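Local atomic coordinates of beta-glucosidase (Saccharopolyspora erythraea D, PDB entry 5M6G), a protein that probably hydrolyses terminal, non-reducing beta-D-glucosyl residues to release beta-D-glucose, as a magnesium-binding member of glycosyl hydrolase family 3. Residues C181-R186 / Y194-E199; G242-N247 / A504-D509; T248-Q253 / S279-E284; G512-D517 / S540-D545. All blocks are in the same frame, centred on the assembly; numbering follows the deposited sequence.

Contact 1 of 4, residues C181-R186 / Y194-E199; sequences CVCVAR and YESFGE. With MG (magnesium ion), chain D.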
loop_
_atom_site.group_PDB
_atom_site.type_symbol
_atom_site.label_atom_id
_atom_site.label_comp_id
_atom_site.label_asym_id
_atom_site.label_seq_id
_atom_site.Cartn_x
_atom_site.Cartn_y
_atom_site.Cartn_z
ATOM N N CYS A 181 1.990 -4.002 -1.913
ATOM C CA CYS A 181 2.591 -4.845 -0.882
ATOM C C CYS A 181 2.120 -6.279 -1.097
ATOM O O CYS A 181 0.923 -6.564 -0.966
ATOM C CB CYS A 181 2.211 -4.379 0.535
ATOM S SG CYS A 181 3.316 -4.948 1.936
ATOM N N VAL A 182 3.042 -7.171 -1.464
ATOM C CA VAL A 182 2.771 -8.598 -1.551
ATOM C C VAL A 182 3.229 -9.312 -0.283
ATOM O O VAL A 182 3.305 -10.546 -0.244
ATOM C CB VAL A 182 3.399 -9.203 -2.818
ATOM C CG1 VAL A 182 2.902 -8.443 -4.064
ATOM C CG2 VAL A 182 4.931 -9.186 -2.743
ATOM N N CYS A 183 3.547 -8.538 0.754
ATOM C CA CYS A 183 3.793 -9.028 2.100
ATOM C C CYS A 183 2.719 -10.012 2.540
ATOM O O CYS A 183 1.524 -9.771 2.351
ATOM C CB CYS A 183 3.841 -7.828 3.058
ATOM S SG CYS A 183 2.448 -6.563 2.903
ATOM N N VAL A 184 3.156 -11.123 3.131
ATOM C CA VAL A 184 2.271 -12.118 3.728
ATOM C C VAL A 184 2.360 -11.915 5.235
ATOM O O VAL A 184 3.338 -12.323 5.867
ATOM C CB VAL A 184 2.672 -13.538 3.318
ATOM C CG1 VAL A 184 1.771 -14.548 3.976
ATOM C CG2 VAL A 184 2.625 -13.679 1.802
ATOM N N ALA A 185 1.347 -11.276 5.817
ATOM C CA ALA A 185 1.405 -10.867 7.218
ATOM C C ALA A 185 1.059 -12.061 8.103
ATOM O O ALA A 185 -0.085 -12.525 8.108
ATOM C CB ALA A 185 0.460 -9.698 7.478
ATOM N N ARG A 186 2.045 -12.545 8.861
ATOM C CA ARG A 186 1.875 -13.701 9.731
ATOM C C ARG A 186 1.713 -13.345 11.203
ATOM O O ARG A 186 1.433 -14.242 12.005
ATOM C CB ARG A 186 3.076 -14.656 9.587
ATOM C CG ARG A 186 3.420 -15.010 8.157
ATOM C CD ARG A 186 2.491 -16.063 7.592
ATOM N NE ARG A 186 2.689 -17.375 8.217
ATOM C CZ ARG A 186 1.862 -18.402 8.033
ATOM N NH1 ARG A 186 2.096 -19.574 8.618
ATOM N NH2 ARG A 186 0.795 -18.257 7.253
ATOM N N TYR A 194 -2.363 -4.391 7.729
ATOM C CA TYR A 194 -3.438 -3.974 6.831
ATOM C C TYR A 194 -2.957 -3.785 5.406
ATOM O O TYR A 194 -3.780 -3.757 4.485
ATOM C CB TYR A 194 -4.101 -2.684 7.322
ATOM C CG TYR A 194 -3.286 -1.396 7.220
ATOM C CD1 TYR A 194 -3.205 -0.669 6.023
ATOM C CD2 TYR A 194 -2.652 -0.880 8.332
ATOM C CE1 TYR A 194 -2.483 0.524 5.956
ATOM C CE2 TYR A 194 -1.932 0.296 8.273
ATOM C CZ TYR A 194 -1.855 0.996 7.087
ATOM O OH TYR A 194 -1.142 2.169 7.058
ATOM N N GLU A 195 -1.650 -3.642 5.197
ATOM C CA GLU A 195 -1.141 -3.553 3.838
ATOM C C GLU A 195 -0.979 -4.916 3.186
ATOM O O GLU A 195 -0.583 -4.990 2.022
ATOM C CB GLU A 195 0.193 -2.808 3.838
ATOM C CG GLU A 195 0.079 -1.437 4.481
ATOM C CD GLU A 195 1.251 -0.549 4.144
ATOM O OE1 GLU A 195 1.463 -0.284 2.942
ATOM O OE2 GLU A 195 1.951 -0.119 5.085
ATOM N N SER A 196 -1.280 -5.995 3.905
ATOM C CA SER A 196 -1.146 -7.350 3.390
ATOM C C SER A 196 -2.497 -7.872 2.918
ATOM O O SER A 196 -3.517 -7.698 3.592
ATOM C CB SER A 196 -0.575 -8.273 4.473
ATOM O OG SER A 196 -0.586 -9.641 4.093
ATOM N N PHE A 197 -2.499 -8.539 1.767
ATOM C CA PHE A 197 -3.717 -9.181 1.294
ATOM C C PHE A 197 -4.129 -10.381 2.146
ATOM O O PHE A 197 -5.278 -10.828 2.055
ATOM C CB PHE A 197 -3.546 -9.626 -0.148
ATOM C CG PHE A 197 -3.463 -8.499 -1.122
ATOM C CD1 PHE A 197 -4.585 -7.732 -1.404
ATOM C CD2 PHE A 197 -2.268 -8.220 -1.778
ATOM C CE1 PHE A 197 -4.524 -6.684 -2.337
ATOM C CE2 PHE A 197 -2.197 -7.189 -2.708
ATOM C CZ PHE A 197 -3.328 -6.411 -2.982
ATOM N N GLY A 198 -3.240 -10.928 2.956
ATOM C CA GLY A 198 -3.654 -12.035 3.799
ATOM C C GLY A 198 -2.464 -12.800 4.319
ATOM O O GLY A 198 -1.322 -12.586 3.915
ATOM N N GLU A 199 -2.757 -13.716 5.241
ATOM C CA GLU A 199 -1.712 -14.484 5.903
ATOM C C GLU A 199 -1.235 -15.675 5.083
ATOM O O GLU A 199 -0.217 -16.280 5.437
ATOM C CB GLU A 199 -2.209 -14.981 7.265
ATOM C CG GLU A 199 -3.170 -16.147 7.155
ATOM C CD GLU A 199 -3.769 -16.550 8.493
ATOM O OE1 GLU A 199 -3.696 -15.748 9.448
ATOM O OE2 GLU A 199 -4.318 -17.668 8.580
HETATM MG MG MG D . -2.279 -14.848 10.801
HETATM O O HOH W 1 -0.060 -8.769 0.390
HETATM O O HOH W 2 -1.431 -12.884 10.263
HETATM O O HOH W 3 -3.839 -13.749 12.059
#
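C181 meets E195, its CB lying 3.2 Å from E195 O. Its sulfur is tied to that of C183, SG to SG 2.1 Å, a disulfide spanning a single residue, and SG of C183 rests on the backbone of E195 and S196. The carbonyls of C181 and C183 accept from one water, which takes the N-H of F197. C183 O also receives the hydroxyl of S196, OG to O 2.7 Å, from above the carbonyl plane. With OG anti to its backbone N (chi1 172°), S196 can also accept from A185 N at 3.1 Å and from G198 N, the latter an ST turn, so three bonds grip this buried hydroxyl. V184 lays CG1 against E199 O, while A185 packs tightly, CB to CB of S196 3.5 Å. R186 brings NH2 to E199 O at 2.9 Å, the acceptor close to the guanidinium plane. E199 OE1 binds a magnesium ion together with I596 O, N597 OD1 and two waters, OE2 is held by T586, and one of the waters lies 2.6 Å from A185 O. Both segments follow strand 176-177 of the TIM-barrel-type region; helix 146-152 packs on C181 and F197, helices 252-259 and 261-268 on V184.

Contact 2 of 4, residues G242-N247 / A504-D509; sequences GDDQGN and AEFEGD. With MG (magnesium ion), chain C.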
loop_
_atom_site.group_PDB
_atom_site.type_symbol
_atom_site.label_atom_id
_atom_site.label_comp_id
_atom_site.label_asym_id
_atom_site.label_seq_id
_atom_site.Cartn_x
_atom_site.Cartn_y
_atom_site.Cartn_z
ATOM N N GLY A 242 6.014 -9.780 14.920
ATOM C CA GLY A 242 5.428 -8.766 14.057
ATOM C C GLY A 242 6.069 -7.407 14.216
ATOM O O GLY A 242 5.413 -6.388 13.997
ATOM N N ASP A 243 7.338 -7.361 14.602
ATOM C CA ASP A 243 8.041 -6.095 14.760
ATOM C C ASP A 243 8.418 -5.544 13.389
ATOM O O ASP A 243 9.096 -6.225 12.609
ATOM C CB ASP A 243 9.286 -6.287 15.626
ATOM C CG ASP A 243 9.908 -4.974 16.058
ATOM O OD1 ASP A 243 9.187 -3.954 16.100
ATOM O OD2 ASP A 243 11.123 -4.952 16.353
ATOM N N ASP A 244 7.996 -4.311 13.100
ATOM C CA ASP A 244 8.334 -3.675 11.834
ATOM C C ASP A 244 9.842 -3.470 11.721
ATOM O O ASP A 244 10.499 -3.078 12.690
ATOM C CB ASP A 244 7.613 -2.332 11.714
ATOM C CG ASP A 244 7.675 -1.779 10.308
ATOM O OD1 ASP A 244 7.479 -2.590 9.385
ATOM O OD2 ASP A 244 7.925 -0.561 10.127
ATOM N N GLN A 245 10.381 -3.738 10.527
ATOM C CA GLN A 245 11.817 -3.687 10.228
ATOM C C GLN A 245 12.596 -4.735 11.030
ATOM O O GLN A 245 13.820 -4.649 11.146
ATOM C CB GLN A 245 12.391 -2.284 10.468
ATOM C CG GLN A 245 11.532 -1.169 9.853
ATOM C CD GLN A 245 12.182 0.207 9.916
ATOM O OE1 GLN A 245 13.292 0.377 10.445
ATOM N NE2 GLN A 245 11.467 1.208 9.398
ATOM N N GLY A 246 11.885 -5.724 11.575
ATOM C CA GLY A 246 12.462 -6.719 12.449
ATOM C C GLY A 246 13.236 -7.799 11.725
ATOM O O GLY A 246 13.712 -7.628 10.599
ATOM N N ASN A 247 13.353 -8.942 12.396
ATOM C CA ASN A 247 14.187 -10.042 11.937
ATOM C C ASN A 247 13.279 -11.229 11.667
ATOM O O ASN A 247 12.542 -11.666 12.559
ATOM C CB ASN A 247 15.257 -10.383 12.980
ATOM C CG ASN A 247 16.206 -11.485 12.521
ATOM O OD1 ASN A 247 16.329 -11.756 11.331
ATOM N ND2 ASN A 247 16.885 -12.126 13.476
ATOM N N ALA A 504 0.781 3.863 10.348
ATOM C CA ALA A 504 1.537 3.235 9.272
ATOM C C ALA A 504 2.888 2.783 9.802
ATOM O O ALA A 504 3.483 3.443 10.657
ATOM C CB ALA A 504 1.749 4.179 8.074
ATOM N N GLU A 505 3.367 1.666 9.265
ATOM C CA GLU A 505 4.710 1.100 9.528
ATOM C C GLU A 505 4.866 0.896 11.039
ATOM O O GLU A 505 3.900 0.498 11.712
ATOM C CB GLU A 505 5.785 1.971 8.890
ATOM C CG GLU A 505 5.514 2.329 7.434
ATOM C CD GLU A 505 6.698 3.028 6.771
ATOM O OE1 GLU A 505 7.854 2.666 7.071
ATOM O OE2 GLU A 505 6.465 3.942 5.951
ATOM N N PHE A 506 6.053 1.179 11.588
ATOM C CA PHE A 506 6.378 0.803 12.961
ATOM C C PHE A 506 5.487 1.503 13.980
ATOM O O PHE A 506 5.295 0.982 15.086
ATOM C CB PHE A 506 7.857 1.104 13.240
ATOM C CG PHE A 506 8.264 2.510 12.884
ATOM C CD1 PHE A 506 8.681 2.818 11.601
ATOM C CD2 PHE A 506 8.215 3.518 13.835
ATOM C CE1 PHE A 506 9.046 4.115 11.265
ATOM C CE2 PHE A 506 8.581 4.816 13.514
ATOM C CZ PHE A 506 8.995 5.115 12.228
ATOM N N GLU A 507 4.937 2.677 13.645
ATOM C CA GLU A 507 4.035 3.345 14.582
ATOM C C GLU A 507 2.798 2.505 14.883
ATOM O O GLU A 507 2.134 2.735 15.900
ATOM C CB GLU A 507 3.608 4.719 14.043
ATOM C CG GLU A 507 4.760 5.673 13.826
ATOM C CD GLU A 507 5.268 6.284 15.117
ATOM O OE1 GLU A 507 4.820 5.861 16.206
ATOM O OE2 GLU A 507 6.123 7.192 15.048
ATOM N N GLY A 508 2.486 1.531 14.041
ATOM C CA GLY A 508 1.351 0.667 14.259
ATOM C C GLY A 508 1.652 -0.671 14.889
ATOM O O GLY A 508 0.732 -1.477 15.050
ATOM N N ASP A 509 2.907 -0.952 15.229
ATOM C CA ASP A 509 3.197 -2.181 15.959
ATOM C C ASP A 509 2.490 -2.156 17.310
ATOM O O ASP A 509 2.435 -1.123 17.986
ATOM C CB ASP A 509 4.706 -2.358 16.161
ATOM C CG ASP A 509 5.451 -2.609 14.863
ATOM O OD1 ASP A 509 4.801 -2.829 13.816
ATOM O OD2 ASP A 509 6.700 -2.616 14.903
HETATM MG MG MG C . 8.237 -2.122 16.282
HETATM O O HOH W 4 9.104 0.477 7.957
HETATM O O HOH W 5 9.335 -1.515 14.611
HETATM O O HOH W 6 7.363 -0.293 16.518
HETATM O O HOH W 7 7.351 -2.672 18.086
HETATM O O HOH W 8 9.737 -1.275 17.536
#
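D244 and F506 bring the two backbones to within 5.0 Å, CA to CA, where a type II turn from D243 to G246 faces the short 3-10 segment 506-508. Next to it D244 N donates to D509 OD2 at 2.8 Å, nearly straight (167°) and on the syn side of the carboxylate. The same OD2 binds a magnesium ion at 2.1 Å, as does D243 OD1, and four waters complete six ligands. The two side chains cross at about a right angle, their carboxylate planes 67° apart, and each gives the metal one oxygen; D509 OD1 turns to the N-H of G191. Two metal-bound waters reach back, one to D244 O and one to F506 O. CG of D244, anti to the backbone N (chi1 -167°), comes within 3.6 Å of F506 N; OD2 lies at the edge of the F506 ring, and OD1 accepts from W190. A further water, 2.7 Å from D244 OD2, also donates to E505 OE1 and accepts from Q245 NE2. E505 lines the sorbitol pocket, OE2 held by W452. The ion would offset repulsion between D243 and D509 as it bridges loops of the N- and C-terminal family regions.

Contact 3 of 4, residues T248-Q253 / S279-E284; sequences TEISEQ and SSWNGE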
loop_
_atom_site.group_PDB
_atom_site.type_symbol
_atom_site.label_atom_id
_atom_site.label_comp_id
_atom_site.label_asym_id
_atom_site.label_seq_id
_atom_site.Cartn_x
_atom_site.Cartn_y
_atom_site.Cartn_z
ATOM N N THR A 248 13.314 -11.733 10.441
ATOM C CA THR A 248 12.509 -12.890 10.067
ATOM C C THR A 248 13.359 -14.142 10.252
ATOM O O THR A 248 14.285 -14.400 9.476
ATOM C CB THR A 248 12.010 -12.750 8.635
ATOM O OG1 THR A 248 11.083 -11.661 8.582
ATOM C CG2 THR A 248 11.318 -14.018 8.184
ATOM N N GLU A 249 13.058 -14.906 11.297
ATOM C CA GLU A 249 13.920 -15.996 11.738
ATOM C C GLU A 249 13.238 -17.311 11.378
ATOM O O GLU A 249 12.572 -17.926 12.202
ATOM C CB GLU A 249 14.181 -15.880 13.227
ATOM C CG GLU A 249 14.549 -14.468 13.666
ATOM C CD GLU A 249 14.725 -14.367 15.174
ATOM O OE1 GLU A 249 15.656 -15.015 15.703
ATOM O OE2 GLU A 249 13.924 -13.661 15.829
ATOM N N ILE A 250 13.397 -17.725 10.118
ATOM C CA ILE A 250 12.736 -18.899 9.568
ATOM C C ILE A 250 13.691 -19.592 8.601
ATOM O O ILE A 250 14.667 -19.011 8.124
ATOM C CB ILE A 250 11.410 -18.552 8.845
ATOM C CG1 ILE A 250 11.685 -17.721 7.590
ATOM C CG2 ILE A 250 10.442 -17.790 9.768
ATOM C CD1 ILE A 250 10.400 -17.339 6.845
ATOM N N SER A 251 13.402 -20.857 8.313
ATOM C CA SER A 251 14.234 -21.604 7.386
ATOM C C SER A 251 14.106 -21.029 5.976
ATOM O O SER A 251 13.149 -20.317 5.648
ATOM C CB SER A 251 13.827 -23.071 7.368
ATOM O OG SER A 251 12.548 -23.201 6.775
ATOM N N GLU A 252 15.083 -21.356 5.124
ATOM C CA GLU A 252 14.947 -20.978 3.721
ATOM C C GLU A 252 13.722 -21.632 3.097
ATOM O O GLU A 252 13.035 -21.019 2.268
ATOM C CB GLU A 252 16.204 -21.336 2.933
ATOM C CG GLU A 252 16.097 -20.855 1.490
ATOM C CD GLU A 252 17.406 -20.897 0.756
ATOM O OE1 GLU A 252 18.438 -21.185 1.398
ATOM O OE2 GLU A 252 17.395 -20.632 -0.463
ATOM N N GLN A 253 13.412 -22.866 3.501
ATOM C CA GLN A 253 12.191 -23.508 3.023
ATOM C C GLN A 253 10.954 -22.694 3.395
ATOM O O GLN A 253 10.074 -22.469 2.557
ATOM C CB GLN A 253 12.074 -24.925 3.585
ATOM C CG GLN A 253 10.861 -25.664 3.050
ATOM C CD GLN A 253 10.713 -27.056 3.628
ATOM O OE1 GLN A 253 11.514 -27.485 4.467
ATOM N NE2 GLN A 253 9.682 -27.771 3.185
ATOM N N SER A 279 13.686 -5.258 6.666
ATOM C CA SER A 279 13.819 -6.352 7.625
ATOM C C SER A 279 15.060 -7.196 7.322
ATOM O O SER A 279 15.788 -6.966 6.350
ATOM C CB SER A 279 12.554 -7.205 7.622
ATOM O OG SER A 279 12.323 -7.783 6.353
ATOM N N SER A 280 15.301 -8.192 8.180
ATOM C CA SER A 280 16.409 -9.124 8.043
ATOM C C SER A 280 15.885 -10.545 7.890
ATOM O O SER A 280 14.744 -10.858 8.248
ATOM C CB SER A 280 17.350 -9.072 9.256
ATOM O OG SER A 280 17.906 -7.782 9.429
ATOM N N TRP A 281 16.737 -11.412 7.361
ATOM C CA TRP A 281 16.458 -12.840 7.299
ATOM C C TRP A 281 17.562 -13.538 8.081
ATOM O O TRP A 281 18.736 -13.464 7.700
ATOM C CB TRP A 281 16.376 -13.351 5.861
ATOM C CG TRP A 281 16.170 -14.848 5.799
ATOM C CD1 TRP A 281 15.232 -15.578 6.482
ATOM C CD2 TRP A 281 16.930 -15.798 5.029
ATOM N NE1 TRP A 281 15.361 -16.915 6.182
ATOM C CE2 TRP A 281 16.394 -17.077 5.296
ATOM C CE3 TRP A 281 18.003 -15.690 4.141
ATOM C CZ2 TRP A 281 16.897 -18.238 4.705
ATOM C CZ3 TRP A 281 18.500 -16.848 3.552
ATOM C CH2 TRP A 281 17.945 -18.101 3.836
ATOM N N ASN A 282 17.176 -14.168 9.195
ATOM C CA ASN A 282 18.108 -14.849 10.096
ATOM C C ASN A 282 19.283 -13.949 10.462
ATOM O O ASN A 282 20.438 -14.375 10.477
ATOM C CB ASN A 282 18.581 -16.170 9.491
ATOM C CG ASN A 282 17.468 -17.194 9.412
ATOM O OD1 ASN A 282 16.542 -17.183 10.229
ATOM N ND2 ASN A 282 17.538 -18.073 8.424
ATOM N N GLY A 283 18.979 -12.685 10.751
ATOM C CA GLY A 283 19.977 -11.728 11.172
ATOM C C GLY A 283 20.737 -11.038 10.058
ATOM O O GLY A 283 21.564 -10.168 10.354
ATOM N N GLU A 284 20.503 -11.396 8.798
ATOM C CA GLU A 284 21.154 -10.743 7.661
ATOM C C GLU A 284 20.210 -9.695 7.076
ATOM O O GLU A 284 19.093 -10.030 6.670
ATOM C CB GLU A 284 21.533 -11.765 6.584
ATOM C CG GLU A 284 22.126 -11.144 5.309
ATOM C CD GLU A 284 22.189 -12.123 4.129
ATOM O OE1 GLU A 284 23.072 -11.954 3.259
ATOM O OE2 GLU A 284 21.362 -13.063 4.070
HETATM O O HOH W 9 12.848 -10.224 6.260
#
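W281 runs its indole alongside segment 248-253, from T248 O to the backbone of E252, and its CB leaves the strand on the same side of the sheet as that of T248, its parallel bridge partner. CG, anti to the backbone N (chi1 176°), sits 4.2 Å from T248 O; CD1 passes that oxygen at 3.4 Å, and NE1 donates to I250 O at 2.9 Å. CZ2 rests 3.5 Å from E252 CA and CH2 touches E252 CB; the carboxylate of E252, turned steeply to the ring, is held by R256 and Y291. I250 O takes a second bond from N282 ND2 at 3.0 Å, which comes from the opposite face of the carbonyl plane and lies over one face of the indole. The backbones add T248 N to S280 O, 2.8 Å, and N282 N to T248 O, 2.9 Å. An alanine in place of W281 would probably leave I250 O with the N282 amide alone of these two donors and open a gap beside E252. Strand 280-281 is the middle of a small mixed sheet, between 247-248 and 284-285. Helix 252-259, N-capped by S251, begins shortly after 247-248 and lends L255 to the indole.

Contact 4 of 4, residues G512-D517 / S540-D545; sequences GGLGLD and SGRPLD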
loop_
_atom_site.group_PDB
_atom_site.type_symbol
_atom_site.label_atom_id
_atom_site.label_comp_id
_atom_site.label_asym_id
_atom_site.label_seq_id
_atom_site.Cartn_x
_atom_site.Cartn_y
_atom_site.Cartn_z
ATOM N N GLY A 512 1.846 -4.556 22.858
ATOM C CA GLY A 512 1.189 -4.499 24.151
ATOM C C GLY A 512 -0.194 -5.113 24.201
ATOM O O GLY A 512 -0.708 -5.344 25.298
ATOM N N GLY A 513 -0.815 -5.365 23.064
ATOM C CA GLY A 513 -2.172 -5.887 23.063
ATOM C C GLY A 513 -2.967 -5.361 21.886
ATOM O O GLY A 513 -2.621 -4.365 21.250
ATOM N N LEU A 514 -4.080 -6.051 21.597
ATOM C CA LEU A 514 -4.981 -5.662 20.518
ATOM C C LEU A 514 -6.441 -5.617 20.960
ATOM O O LEU A 514 -7.337 -5.682 20.112
ATOM C CB LEU A 514 -4.831 -6.595 19.313
ATOM C CG LEU A 514 -3.605 -6.307 18.434
ATOM C CD1 LEU A 514 -3.341 -7.434 17.444
ATOM C CD2 LEU A 514 -3.770 -4.986 17.696
ATOM N N GLY A 515 -6.709 -5.504 22.257
ATOM C CA GLY A 515 -8.078 -5.365 22.704
ATOM C C GLY A 515 -8.660 -4.003 22.363
ATOM O O GLY A 515 -7.954 -3.044 22.064
ATOM N N LEU A 516 -9.985 -3.914 22.410
ATOM C CA LEU A 516 -10.631 -2.622 22.217
ATOM C C LEU A 516 -10.197 -1.657 23.313
ATOM O O LEU A 516 -10.064 -2.039 24.479
ATOM C CB LEU A 516 -12.155 -2.786 22.226
ATOM C CG LEU A 516 -12.744 -3.611 21.082
ATOM C CD1 LEU A 516 -14.226 -3.851 21.321
ATOM C CD2 LEU A 516 -12.521 -2.873 19.772
ATOM N N ASP A 517 -9.965 -0.402 22.936
ATOM C CA ASP A 517 -9.604 0.598 23.927
ATOM C C ASP A 517 -10.796 0.886 24.842
ATOM O O ASP A 517 -11.899 0.341 24.684
ATOM C CB ASP A 517 -9.066 1.866 23.255
ATOM C CG ASP A 517 -10.081 2.571 22.368
ATOM O OD1 ASP A 517 -11.302 2.389 22.542
ATOM O OD2 ASP A 517 -9.642 3.353 21.494
ATOM N N SER A 540 -10.697 -1.440 11.376
ATOM C CA SER A 540 -9.389 -1.786 11.913
ATOM C C SER A 540 -8.512 -2.309 10.792
ATOM O O SER A 540 -9.005 -2.748 9.754
ATOM C CB SER A 540 -9.503 -2.848 13.010
ATOM O OG SER A 540 -9.974 -4.074 12.470
ATOM N N GLY A 541 -7.206 -2.302 11.034
ATOM C CA GLY A 541 -6.282 -2.861 10.066
ATOM C C GLY A 541 -5.967 -4.334 10.231
ATOM O O GLY A 541 -5.114 -4.864 9.511
ATOM N N ARG A 542 -6.656 -5.029 11.125
ATOM C CA ARG A 542 -6.258 -6.376 11.509
ATOM C C ARG A 542 -7.326 -6.934 12.435
ATOM O O ARG A 542 -8.146 -6.165 12.950
ATOM C CB ARG A 542 -4.915 -6.342 12.226
ATOM C CG ARG A 542 -4.912 -5.324 13.360
ATOM C CD ARG A 542 -3.534 -5.151 13.971
ATOM N NE ARG A 542 -3.315 -3.755 14.329
ATOM C CZ ARG A 542 -2.137 -3.231 14.652
ATOM N NH1 ARG A 542 -1.035 -3.993 14.671
ATOM N NH2 ARG A 542 -2.059 -1.936 14.930
ATOM N N PRO A 543 -7.347 -8.240 12.689
ATOM C CA PRO A 543 -8.170 -8.749 13.792
ATOM C C PRO A 543 -7.830 -8.015 15.082
ATOM O O PRO A 543 -6.686 -7.608 15.306
ATOM C CB PRO A 543 -7.786 -10.235 13.868
ATOM C CG PRO A 543 -7.300 -10.563 12.470
ATOM C CD PRO A 543 -6.586 -9.314 12.014
ATOM N N LEU A 544 -8.849 -7.821 15.919
ATOM C CA LEU A 544 -8.687 -7.255 17.249
ATOM C C LEU A 544 -9.118 -8.287 18.281
ATOM O O LEU A 544 -9.934 -9.166 17.997
ATOM C CB LEU A 544 -9.510 -5.966 17.422
ATOM C CG LEU A 544 -9.174 -4.811 16.487
ATOM C CD1 LEU A 544 -10.062 -3.596 16.827
ATOM C CD2 LEU A 544 -7.686 -4.448 16.536
ATOM N N ASP A 545 -8.567 -8.168 19.484
ATOM C CA ASP A 545 -8.772 -9.156 20.546
ATOM C C ASP A 545 -10.116 -8.892 21.223
ATOM O O ASP A 545 -10.223 -8.035 22.102
ATOM C CB ASP A 545 -7.617 -9.083 21.534
ATOM C CG ASP A 545 -7.571 -10.269 22.478
ATOM O OD1 ASP A 545 -8.372 -11.219 22.314
ATOM O OD2 ASP A 545 -6.709 -10.248 23.378
HETATM O O HOH W 10 -5.033 -7.976 23.589
HETATM O O HOH W 11 -11.531 -6.114 23.517
#
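R542 carries L514 on its guanidinium: CD2 of the leucine lies over one face, offset toward the rim, 3.6 Å from NE, and the two side chains cross at about a right angle. An extended chi2 (-173°) takes CD of R542 to within 3.7 Å of L514 CD2. Before it, S540 OG donates to R542 O at 2.8 Å. Beyond, P543 turns its carbonyl O to L514 CD1 at 4.0 Å, and this buried oxygen finds no polar partner. L544 lies between two leucines, its CD2 4.1 Å from L514 CD2 and its CD1 3.9 Å from L516 CD2. D545 supplies the direct hydrogen bond, its N to L514 O at 2.8 Å, entering from above the carbonyl plane. Waters join D545 OD2 to L514 N and D545 O to L516 N. The polar end of R542 is taken by E500, a salt bridge at NE, and by the carbonyls of G508 and D188. A leucine in place of R542 would probably leave E500 without its counter-charge and the G508 and D188 carbonyls without these donors. These partners probably let the guanidinium sit buried where two loops of the C-terminal family region join.

How the contacts relate
From the N terminus, contact 1 closes first, a short loop of seven residues between its segments, all before helix 201-206. Contact 2 then opens at 242-247 and closes only at 504-509, bringing the N-terminal and C-terminal family regions together. Contact 3 is nested inside that long excursion, following directly on 242-247; G246 O probably bonds to S280 N and N247 OD1 to G283 N, so the turn at the metal runs straight into the small sheet. Contact 4 comes last, in series, closing the loop that holds helix 518-528 and strand 534-539. Y194 touches both A504 and G541, linking contact 1 to contacts 2 and 4, whereas contacts 3 and 4 lie about 27 Å apart, centre to centre.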